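Local coordinates for protein VMB-1 (Vibrio alginolyticus, PDB 6JV4) that probably hydrolyses beta-lactam antibiotics to substituted beta-amino acids as a zinc-dependent subclass B1 metallo-beta-lactamase, at residues I75-F83 / I99-L110; E7-K15 / T57-W67. All coordinates share one frame; numbering follows the deposited sequence.

Overall arrangement
From the N terminus, the chain enters strand 13-16 at the edge of the seven-stranded mixed sheet, runs through three further strands and turns into helix 58-70. Contact 2 closes this 41-residue, mostly beta excursion by laying the helix against residues 7-15. The helix leads directly into strand 74-79, where contact 1 opens; its loop, which carries helices 85-88 and 91-96, closes when strand 100-104 pairs alongside. The two contacts therefore follow in series, neither nested nor crossed, with centres about 20 Å apart. Both reach the same sheet, and I65 of helix 58-70 packs on I99. Contact 1 also leads to the zinc site through H82.

Contact 1: I75-F83 / I99-L110; sequences IKSAVVTHF and IKTYATSLTNKL. With ZN (zinc ion), chain E.
The F83 ring takes L110 over one face, CB standing 3.8 Å from the ring centroid and displaced toward the rim, a CH-pi contact; L110 CD1 follows along the CD1-CE1 side. With F83 CG turned between its backbone N and carbonyl carbon (chi1 78°), the ring reaches the first helical turns after strand 100-104. At the Y102 ring the approach is edgewise: A78 O lies in its plane, 3.6 Å from CD2, and S77 CB nears CE2. Strands 75-79 and 100-104 pair in parallel, inclined by 26°. K100 O accepts from A78 N at 2.9 Å, A78 O from Y102 N, and Y102 O from V80 N, so Y102 bonds through both its N and O. Upstream, the side chains of I75 and I99 cross at about a right angle, I99 CD1 against I75 CG1 and CG2; downstream, V80 CG2 meets A103 CB at 3.8 Å. Where the strands part, one water bridges V80 O, T104 N and T107 OG1, which also hydrogen-bonds D147 OD2, while T104 OG1 caps the helix by accepting from T107 N at 3.0 Å. H82 NE2 binds zinc at 2.1 Å, sharing the metal with H84 and H144 among its ligands. This is a right-handed beta-alpha-beta crossover of the metallo-beta-lactamase fold: helix 91-96 covers A78, V80, I99 and T101 through L94 and I91, with strands 48-52 and 121-123 flanking the pair.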
loop_
_atom_site.group_PDB
_atom_site.type_symbol
_atom_site.label_atom_id
_atom_site.label_comp_id
_atom_site.label_asym_id
_atom_site.label_seq_id
_atom_site.Cartn_x
_atom_site.Cartn_y
_atom_site.Cartn_z
ATOM N N ILE A 75 -1.623 -18.430 1.729
ATOM C CA ILE A 75 -1.707 -16.987 2.072
ATOM C C ILE A 75 -1.543 -16.868 3.590
ATOM O O ILE A 75 -2.470 -17.233 4.340
ATOM C CB ILE A 75 -2.988 -16.377 1.470
ATOM C CG1 ILE A 75 -3.196 -14.954 2.002
ATOM C CG2 ILE A 75 -4.226 -17.253 1.708
ATOM C CD1 ILE A 75 -2.181 -13.974 1.522
ATOM N N LYS A 76 -0.388 -16.379 4.026
ATOM C CA LYS A 76 0.075 -16.350 5.434
ATOM C C LYS A 76 -0.359 -15.066 6.133
ATOM O O LYS A 76 -0.755 -15.103 7.322
ATOM C CB LYS A 76 1.602 -16.451 5.544
ATOM C CG LYS A 76 2.112 -17.880 5.604
ATOM C CD LYS A 76 1.638 -18.622 6.849
ATOM C CE LYS A 76 2.049 -20.077 6.855
ATOM N NZ LYS A 76 1.611 -20.747 8.102
ATOM N N SER A 77 -0.202 -13.928 5.478
ATOM C CA SER A 77 -0.508 -12.674 6.192
ATOM C C SER A 77 -0.694 -11.559 5.181
ATOM O O SER A 77 -0.341 -11.735 4.040
ATOM C CB SER A 77 0.562 -12.336 7.191
ATOM O OG SER A 77 1.764 -11.919 6.529
ATOM N N ALA A 78 -1.264 -10.456 5.648
ATOM C CA ALA A 78 -1.394 -9.221 4.862
ATOM C C ALA A 78 -0.993 -8.068 5.762
ATOM O O ALA A 78 -1.276 -8.101 6.990
ATOM C CB ALA A 78 -2.794 -9.055 4.368
ATOM N N VAL A 79 -0.427 -7.025 5.163
ATOM C CA VAL A 79 -0.203 -5.738 5.846
ATOM C C VAL A 79 -1.001 -4.679 5.089
ATOM O O VAL A 79 -1.083 -4.740 3.834
ATOM C CB VAL A 79 1.283 -5.349 5.941
ATOM C CG1 VAL A 79 1.936 -5.180 4.573
ATOM C CG2 VAL A 79 1.483 -4.101 6.788
ATOM N N VAL A 80 -1.651 -3.789 5.813
ATOM C CA VAL A 80 -2.441 -2.693 5.189
ATOM C C VAL A 80 -1.701 -1.387 5.434
ATOM O O VAL A 80 -1.163 -1.198 6.550
ATOM C CB VAL A 80 -3.898 -2.650 5.696
ATOM C CG1 VAL A 80 -4.581 -3.988 5.465
ATOM C CG2 VAL A 80 -4.018 -2.224 7.126
ATOM N N THR A 81 -1.591 -0.555 4.413
ATOM C CA THR A 81 -0.648 0.582 4.453
ATOM C C THR A 81 -1.335 1.858 4.899
ATOM O O THR A 81 -0.581 2.830 5.153
ATOM C CB THR A 81 0.155 0.688 3.162
ATOM O OG1 THR A 81 -0.706 0.903 2.049
ATOM C CG2 THR A 81 1.023 -0.546 2.997
ATOM N N HIS A 82 -2.667 1.910 4.919
ATOM C CA HIS A 82 -3.374 2.998 5.627
ATOM C C HIS A 82 -4.829 2.618 5.839
ATOM O O HIS A 82 -5.203 1.538 5.418
ATOM C CB HIS A 82 -3.220 4.365 4.989
ATOM C CG HIS A 82 -3.942 4.619 3.724
ATOM N ND1 HIS A 82 -3.559 4.043 2.550
ATOM C CD2 HIS A 82 -4.962 5.465 3.430
ATOM C CE1 HIS A 82 -4.311 4.523 1.561
ATOM N NE2 HIS A 82 -5.219 5.358 2.094
ATOM N N PHE A 83 -5.548 3.422 6.618
ATOM C CA PHE A 83 -6.873 2.995 7.132
ATOM C C PHE A 83 -7.964 3.102 6.065
ATOM O O PHE A 83 -9.060 2.553 6.324
ATOM C CB PHE A 83 -7.254 3.781 8.387
ATOM C CG PHE A 83 -7.768 5.170 8.157
ATOM C CD1 PHE A 83 -6.894 6.204 7.895
ATOM C CD2 PHE A 83 -9.137 5.449 8.223
ATOM C CE1 PHE A 83 -7.352 7.505 7.726
ATOM C CE2 PHE A 83 -9.579 6.748 8.038
ATOM C CZ PHE A 83 -8.697 7.771 7.846
ATOM N N ILE A 99 -6.382 -15.377 8.193
ATOM C CA ILE A 99 -5.142 -14.851 7.567
ATOM C C ILE A 99 -4.701 -13.680 8.447
ATOM O O ILE A 99 -5.542 -12.812 8.686
ATOM C CB ILE A 99 -5.417 -14.431 6.114
ATOM C CG1 ILE A 99 -5.856 -15.609 5.255
ATOM C CG2 ILE A 99 -4.202 -13.722 5.516
ATOM C CD1 ILE A 99 -6.465 -15.198 3.941
ATOM N N LYS A 100 -3.496 -13.701 9.007
ATOM C CA LYS A 100 -3.053 -12.640 9.941
ATOM C C LYS A 100 -3.045 -11.308 9.174
ATOM O O LYS A 100 -2.643 -11.297 8.007
ATOM C CB LYS A 100 -1.651 -12.864 10.504
ATOM C CG LYS A 100 -1.459 -14.152 11.300
ATOM C CD LYS A 100 -0.228 -14.135 12.194
ATOM C CE LYS A 100 -0.238 -15.289 13.187
ATOM N NZ LYS A 100 -0.056 -14.793 14.571
ATOM N N THR A 101 -3.583 -10.289 9.800
ATOM C CA THR A 101 -3.577 -8.915 9.263
ATOM C C THR A 101 -2.713 -8.059 10.153
ATOM O O THR A 101 -2.866 -8.074 11.383
ATOM C CB THR A 101 -4.992 -8.374 9.086
ATOM O OG1 THR A 101 -5.697 -8.471 10.329
ATOM C CG2 THR A 101 -5.757 -9.092 8.001
ATOM N N TYR A 102 -1.879 -7.239 9.534
ATOM C CA TYR A 102 -0.971 -6.356 10.274
ATOM C C TYR A 102 -1.284 -4.907 9.944
ATOM O O TYR A 102 -1.518 -4.605 8.782
ATOM C CB TYR A 102 0.472 -6.599 9.860
ATOM C CG TYR A 102 1.057 -7.869 10.423
ATOM C CD1 TYR A 102 1.790 -7.845 11.600
ATOM C CD2 TYR A 102 0.786 -9.076 9.839
ATOM C CE1 TYR A 102 2.294 -9.016 12.149
ATOM C CE2 TYR A 102 1.287 -10.258 10.368
ATOM C CZ TYR A 102 2.062 -10.215 11.512
ATOM O OH TYR A 102 2.561 -11.385 11.988
ATOM N N ALA A 103 -1.336 -4.075 10.969
ATOM C CA ALA A 103 -1.543 -2.623 10.818
ATOM C C ALA A 103 -0.807 -1.955 11.951
ATOM O O ALA A 103 -0.705 -2.570 13.044
ATOM C CB ALA A 103 -3.011 -2.256 10.809
ATOM N N THR A 104 -0.384 -0.715 11.759
ATOM C CA THR A 104 0.219 0.021 12.870
ATOM C C THR A 104 -0.854 0.401 13.892
ATOM O O THR A 104 -2.075 0.398 13.604
ATOM C CB THR A 104 0.986 1.276 12.454
ATOM O OG1 THR A 104 0.005 2.251 12.084
ATOM C CG2 THR A 104 1.974 1.045 11.334
ATOM N N SER A 105 -0.369 0.758 15.078
ATOM C CA SER A 105 -1.201 1.320 16.171
ATOM C C SER A 105 -1.984 2.534 15.675
ATOM O O SER A 105 -3.135 2.751 16.134
ATOM C CB SER A 105 -0.338 1.648 17.384
ATOM O OG SER A 105 0.706 2.559 17.077
ATOM N N LEU A 106 -1.382 3.370 14.851
ATOM C CA LEU A 106 -2.091 4.542 14.307
ATOM C C LEU A 106 -3.168 4.089 13.324
ATOM O O LEU A 106 -4.289 4.687 13.331
ATOM C CB LEU A 106 -1.123 5.498 13.602
ATOM C CG LEU A 106 -0.136 6.288 14.451
ATOM C CD1 LEU A 106 0.780 7.118 13.559
ATOM C CD2 LEU A 106 -0.904 7.174 15.448
ATOM N N THR A 107 -2.882 3.141 12.447
ATOM C CA THR A 107 -3.918 2.676 11.512
ATOM C C THR A 107 -5.109 2.128 12.341
ATOM O O THR A 107 -6.290 2.398 12.013
ATOM C CB THR A 107 -3.353 1.676 10.501
ATOM O OG1 THR A 107 -2.377 2.355 9.709
ATOM C CG2 THR A 107 -4.451 1.067 9.668
ATOM N N ASN A 108 -4.830 1.296 13.349
ATOM C CA ASN A 108 -5.913 0.645 14.120
ATOM C C ASN A 108 -6.693 1.702 14.905
ATOM O O ASN A 108 -7.936 1.594 14.971
ATOM C CB ASN A 108 -5.387 -0.466 15.018
ATOM C CG ASN A 108 -5.097 -1.723 14.220
ATOM O OD1 ASN A 108 -5.755 -2.027 13.207
ATOM N ND2 ASN A 108 -4.096 -2.469 14.687
ATOM N N LYS A 109 -6.025 2.755 15.387
ATOM C CA LYS A 109 -6.723 3.919 16.000
ATOM C C LYS A 109 -7.775 4.432 15.014
ATOM O O LYS A 109 -8.947 4.689 15.447
ATOM C CB LYS A 109 -5.760 5.026 16.407
ATOM C CG LYS A 109 -6.463 6.303 16.880
ATOM C CD LYS A 109 -5.536 7.394 17.228
ATOM C CE LYS A 109 -4.917 8.095 16.031
ATOM N NZ LYS A 109 -4.001 9.177 16.465
ATOM N N LEU A 110 -7.380 4.644 13.768
ATOM C CA LEU A 110 -8.266 5.290 12.767
ATOM C C LEU A 110 -9.321 4.308 12.260
ATOM O O LEU A 110 -10.476 4.753 12.052
ATOM C CB LEU A 110 -7.418 5.905 11.663
ATOM C CG LEU A 110 -6.533 7.035 12.176
ATOM C CD1 LEU A 110 -5.597 7.564 11.110
ATOM C CD2 LEU A 110 -7.384 8.163 12.712
HETATM ZN ZN ZN E . -6.289 6.932 1.149
HETATM O O HOH W 1 -2.026 -16.599 8.933
HETATM O O HOH W 2 -0.716 0.217 9.026
#

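Contact 2: E7-K15 / T57-W67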
loop_
_atom_site.group_PDB
_atom_site.type_symbol
_atom_site.label_atom_id
_atom_site.label_comp_id
_atom_site.label_asym_id
_atom_site.label_seq_id
_atom_site.Cartn_x
_atom_site.Cartn_y
_atom_site.Cartn_z
ATOM N N GLU A 7 -5.661 -12.235 -18.829
ATOM C CA GLU A 7 -6.261 -10.858 -18.978
ATOM C C GLU A 7 -7.003 -10.417 -17.690
ATOM O O GLU A 7 -7.539 -9.276 -17.678
ATOM C CB GLU A 7 -7.158 -10.803 -20.224
ATOM C CG GLU A 7 -8.406 -11.680 -20.164
ATOM C CD GLU A 7 -9.317 -11.575 -21.380
ATOM O OE1 GLU A 7 -9.879 -10.482 -21.614
ATOM O OE2 GLU A 7 -9.460 -12.583 -22.101
ATOM N N GLY A 8 -7.004 -11.241 -16.635
ATOM C CA GLY A 8 -7.602 -10.935 -15.312
ATOM C C GLY A 8 -9.118 -11.155 -15.277
ATOM O O GLY A 8 -9.668 -11.771 -16.207
ATOM N N THR A 9 -9.800 -10.618 -14.276
ATOM C CA THR A 9 -11.277 -10.629 -14.156
ATOM C C THR A 9 -11.801 -9.209 -14.372
ATOM O O THR A 9 -11.028 -8.334 -14.651
ATOM C CB THR A 9 -11.724 -11.184 -12.816
ATOM O OG1 THR A 9 -11.450 -10.165 -11.872
ATOM C CG2 THR A 9 -11.053 -12.488 -12.418
ATOM N N LYS A 10 -13.090 -8.983 -14.196
ATOM C CA LYS A 10 -13.641 -7.611 -14.268
ATOM C C LYS A 10 -13.263 -6.853 -13.006
ATOM O O LYS A 10 -13.355 -5.615 -13.034
ATOM C CB LYS A 10 -15.170 -7.605 -14.345
ATOM C CG LYS A 10 -15.731 -8.258 -15.604
ATOM C CD LYS A 10 -15.133 -7.684 -16.849
ATOM C CE LYS A 10 -15.946 -8.002 -18.086
ATOM N NZ LYS A 10 -15.030 -8.090 -19.241
ATOM N N GLU A 11 -12.785 -7.542 -11.971
ATOM C CA GLU A 11 -12.504 -6.879 -10.667
ATOM C C GLU A 11 -10.997 -6.850 -10.387
ATOM O O GLU A 11 -10.613 -6.038 -9.541
ATOM C CB GLU A 11 -13.194 -7.579 -9.500
ATOM C CG GLU A 11 -14.719 -7.563 -9.572
ATOM C CD GLU A 11 -15.334 -8.496 -10.609
ATOM O OE1 GLU A 11 -14.790 -9.567 -10.841
ATOM O OE2 GLU A 11 -16.412 -8.112 -11.190
ATOM N N LEU A 12 -10.198 -7.720 -10.994
ATOM C CA LEU A 12 -8.781 -7.888 -10.555
ATOM C C LEU A 12 -7.887 -8.139 -11.756
ATOM O O LEU A 12 -8.236 -8.991 -12.594
ATOM C CB LEU A 12 -8.709 -9.070 -9.588
ATOM C CG LEU A 12 -7.306 -9.442 -9.084
ATOM C CD1 LEU A 12 -6.784 -8.358 -8.191
ATOM C CD2 LEU A 12 -7.352 -10.738 -8.306
ATOM N N LYS A 13 -6.724 -7.504 -11.794
ATOM C CA LYS A 13 -5.622 -7.859 -12.701
ATOM C C LYS A 13 -4.355 -8.086 -11.874
ATOM O O LYS A 13 -4.231 -7.551 -10.741
ATOM C CB LYS A 13 -5.352 -6.757 -13.718
ATOM C CG LYS A 13 -6.360 -6.687 -14.852
ATOM C CD LYS A 13 -5.970 -5.634 -15.863
ATOM C CE LYS A 13 -6.963 -5.517 -16.982
ATOM N NZ LYS A 13 -6.389 -4.678 -18.051
ATOM N N LEU A 14 -3.424 -8.849 -12.425
ATOM C CA LEU A 14 -2.120 -9.124 -11.780
ATOM C C LEU A 14 -1.025 -8.839 -12.783
ATOM O O LEU A 14 -1.196 -9.164 -13.979
ATOM C CB LEU A 14 -2.059 -10.577 -11.320
ATOM C CG LEU A 14 -2.796 -10.873 -10.029
ATOM C CD1 LEU A 14 -3.133 -12.346 -9.946
ATOM C CD2 LEU A 14 -1.971 -10.426 -8.830
ATOM N N LYS A 15 0.039 -8.174 -12.366
ATOM C CA LYS A 15 1.226 -7.961 -13.222
ATOM C C LYS A 15 2.399 -8.533 -12.455
ATOM O O LYS A 15 2.544 -8.229 -11.271
ATOM C CB LYS A 15 1.454 -6.488 -13.589
ATOM C CG LYS A 15 0.394 -5.933 -14.544
ATOM C CD LYS A 15 0.245 -4.426 -14.540
ATOM C CE LYS A 15 0.785 -3.660 -15.726
ATOM N NZ LYS A 15 0.172 -2.298 -15.730
ATOM N N THR A 57 -12.030 -4.331 -4.000
ATOM C CA THR A 57 -13.342 -4.983 -3.910
ATOM C C THR A 57 -13.160 -6.339 -3.247
ATOM O O THR A 57 -12.098 -6.986 -3.396
ATOM C CB THR A 57 -14.092 -5.122 -5.245
ATOM O OG1 THR A 57 -13.545 -6.201 -5.964
ATOM C CG2 THR A 57 -14.093 -3.874 -6.098
ATOM N N THR A 58 -14.174 -6.740 -2.503
ATOM C CA THR A 58 -14.189 -8.065 -1.839
ATOM C C THR A 58 -14.141 -9.155 -2.917
ATOM O O THR A 58 -13.417 -10.155 -2.696
ATOM C CB THR A 58 -15.394 -8.174 -0.889
ATOM O OG1 THR A 58 -15.304 -7.105 0.057
ATOM C CG2 THR A 58 -15.389 -9.468 -0.118
ATOM N N GLN A 59 -14.823 -8.981 -4.059
ATOM C CA GLN A 59 -14.755 -10.008 -5.125
ATOM C C GLN A 59 -13.288 -10.132 -5.577
ATOM O O GLN A 59 -12.792 -11.247 -5.740
ATOM C CB GLN A 59 -15.763 -9.706 -6.233
ATOM C CG GLN A 59 -17.214 -9.815 -5.751
ATOM C CD GLN A 59 -17.563 -11.210 -5.252
ATOM O OE1 GLN A 59 -17.211 -12.217 -5.884
ATOM N NE2 GLN A 59 -18.225 -11.295 -4.102
ATOM N N GLY A 60 -12.599 -9.015 -5.761
ATOM C CA GLY A 60 -11.184 -9.058 -6.183
ATOM C C GLY A 60 -10.327 -9.742 -5.127
ATOM O O GLY A 60 -9.430 -10.490 -5.527
ATOM N N THR A 61 -10.537 -9.480 -3.832
ATOM C CA THR A 61 -9.743 -10.128 -2.756
ATOM C C THR A 61 -9.985 -11.648 -2.782
ATOM O O THR A 61 -9.019 -12.461 -2.723
ATOM C CB THR A 61 -10.023 -9.514 -1.387
ATOM O OG1 THR A 61 -9.785 -8.098 -1.489
ATOM C CG2 THR A 61 -9.200 -10.161 -0.307
ATOM N N LYS A 62 -11.238 -12.050 -2.948
ATOM C CA LYS A 62 -11.541 -13.503 -3.021
ATOM C C LYS A 62 -10.861 -14.105 -4.254
ATOM O O LYS A 62 -10.256 -15.203 -4.141
ATOM C CB LYS A 62 -13.055 -13.717 -3.078
ATOM C CG LYS A 62 -13.741 -13.464 -1.757
ATOM C CD LYS A 62 -15.235 -13.709 -1.801
ATOM C CE LYS A 62 -15.848 -13.494 -0.441
ATOM N NZ LYS A 62 -17.266 -13.922 -0.407
ATOM N N GLN A 63 -10.884 -13.403 -5.389
ATOM C CA GLN A 63 -10.236 -13.892 -6.636
ATOM C C GLN A 63 -8.717 -13.977 -6.426
ATOM O O GLN A 63 -8.075 -14.956 -6.904
ATOM C CB GLN A 63 -10.571 -12.993 -7.812
ATOM C CG GLN A 63 -12.044 -13.081 -8.218
ATOM C CD GLN A 63 -12.454 -11.859 -9.007
ATOM O OE1 GLN A 63 -11.633 -11.028 -9.371
ATOM N NE2 GLN A 63 -13.749 -11.736 -9.315
ATOM N N LEU A 64 -8.156 -13.004 -5.699
ATOM C CA LEU A 64 -6.694 -13.002 -5.451
ATOM C C LEU A 64 -6.336 -14.213 -4.576
ATOM O O LEU A 64 -5.314 -14.874 -4.873
ATOM C CB LEU A 64 -6.279 -11.698 -4.770
ATOM C CG LEU A 64 -4.771 -11.563 -4.543
ATOM C CD1 LEU A 64 -3.994 -11.731 -5.839
ATOM C CD2 LEU A 64 -4.445 -10.230 -3.873
ATOM N N ILE A 65 -7.107 -14.484 -3.537
ATOM C CA ILE A 65 -6.860 -15.665 -2.649
ATOM C C ILE A 65 -6.949 -16.944 -3.491
ATOM O O ILE A 65 -6.049 -17.822 -3.369
ATOM C CB ILE A 65 -7.835 -15.655 -1.473
ATOM C CG1 ILE A 65 -7.463 -14.544 -0.485
ATOM C CG2 ILE A 65 -7.921 -17.011 -0.769
ATOM C CD1 ILE A 65 -8.565 -14.214 0.455
ATOM N N GLU A 66 -7.927 -17.041 -4.384
ATOM C CA GLU A 66 -8.069 -18.243 -5.269
ATOM C C GLU A 66 -6.810 -18.383 -6.122
ATOM O O GLU A 66 -6.286 -19.514 -6.266
ATOM C CB GLU A 66 -9.322 -18.154 -6.156
ATOM C CG GLU A 66 -10.616 -18.353 -5.400
ATOM C CD GLU A 66 -11.882 -17.783 -6.042
ATOM O OE1 GLU A 66 -12.900 -17.616 -5.294
ATOM O OE2 GLU A 66 -11.868 -17.496 -7.284
ATOM N N TRP A 67 -6.329 -17.298 -6.722
ATOM C CA TRP A 67 -5.143 -17.333 -7.612
ATOM C C TRP A 67 -3.917 -17.768 -6.833
ATOM O O TRP A 67 -3.168 -18.630 -7.352
ATOM C CB TRP A 67 -4.902 -15.979 -8.259
ATOM C CG TRP A 67 -3.676 -15.908 -9.105
ATOM C CD1 TRP A 67 -3.569 -16.217 -10.428
ATOM C CD2 TRP A 67 -2.396 -15.387 -8.709
ATOM N NE1 TRP A 67 -2.302 -15.938 -10.879
ATOM C CE2 TRP A 67 -1.557 -15.446 -9.842
ATOM C CE3 TRP A 67 -1.870 -14.929 -7.502
ATOM C CZ2 TRP A 67 -0.228 -15.025 -9.811
ATOM C CZ3 TRP A 67 -0.549 -14.529 -7.467
ATOM C CH2 TRP A 67 0.262 -14.591 -8.601
#
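Residues 7-12 form a loop that brings L12 CA within 5.1 Å of G60 CA on helix 58-67, before the chain continues into the strand from 13. T9 and Q63 meet from opposite directions: T9 OG1 donates to Q63 OE1 at 2.7 Å, from 40° above the carbonyl plane. The same hydroxyl accepts from E11 N and L12 N, an ST turn and ST motif that fix it inside the loop. The other end of the Q63 amide donates from NE2 to E11 OE1 at 2.8 Å, almost straight (175°), in the plane of the amide but 31° out of that of the carboxylate, which it meets on the anti side. Two bonds thus set which way round the amide sits. E11 reaches it by bending at chi2, its CB and CG passing the T57 hydroxyl, which caps the helix by accepting from G60 N. Beneath this polar layer, L12 CD2 lies against bare helix backbone, 3.5 Å from G60 O, and against L64 CB. L14 splits its branches: CD2 meets L64 CD1 at 3.8 Å, and CD1 stands over the W67 indole, 3.5 Å from the centroid of the five-membered ring and close to the ring normal, a CH-pi contact. Helix 58-70 thus lies on the outer face of the seven-stranded sheet, as in the alpha-beta/beta-alpha sandwich of metallo-beta-lactamases, packing over edge strand 13-16, which bonds to strand 21-30 through K13-I25 and K15-Q23. W67 also meets Y22 edge-to-face, L64 reaches H24 and M51, and T61 faces helix 91-96 at L93.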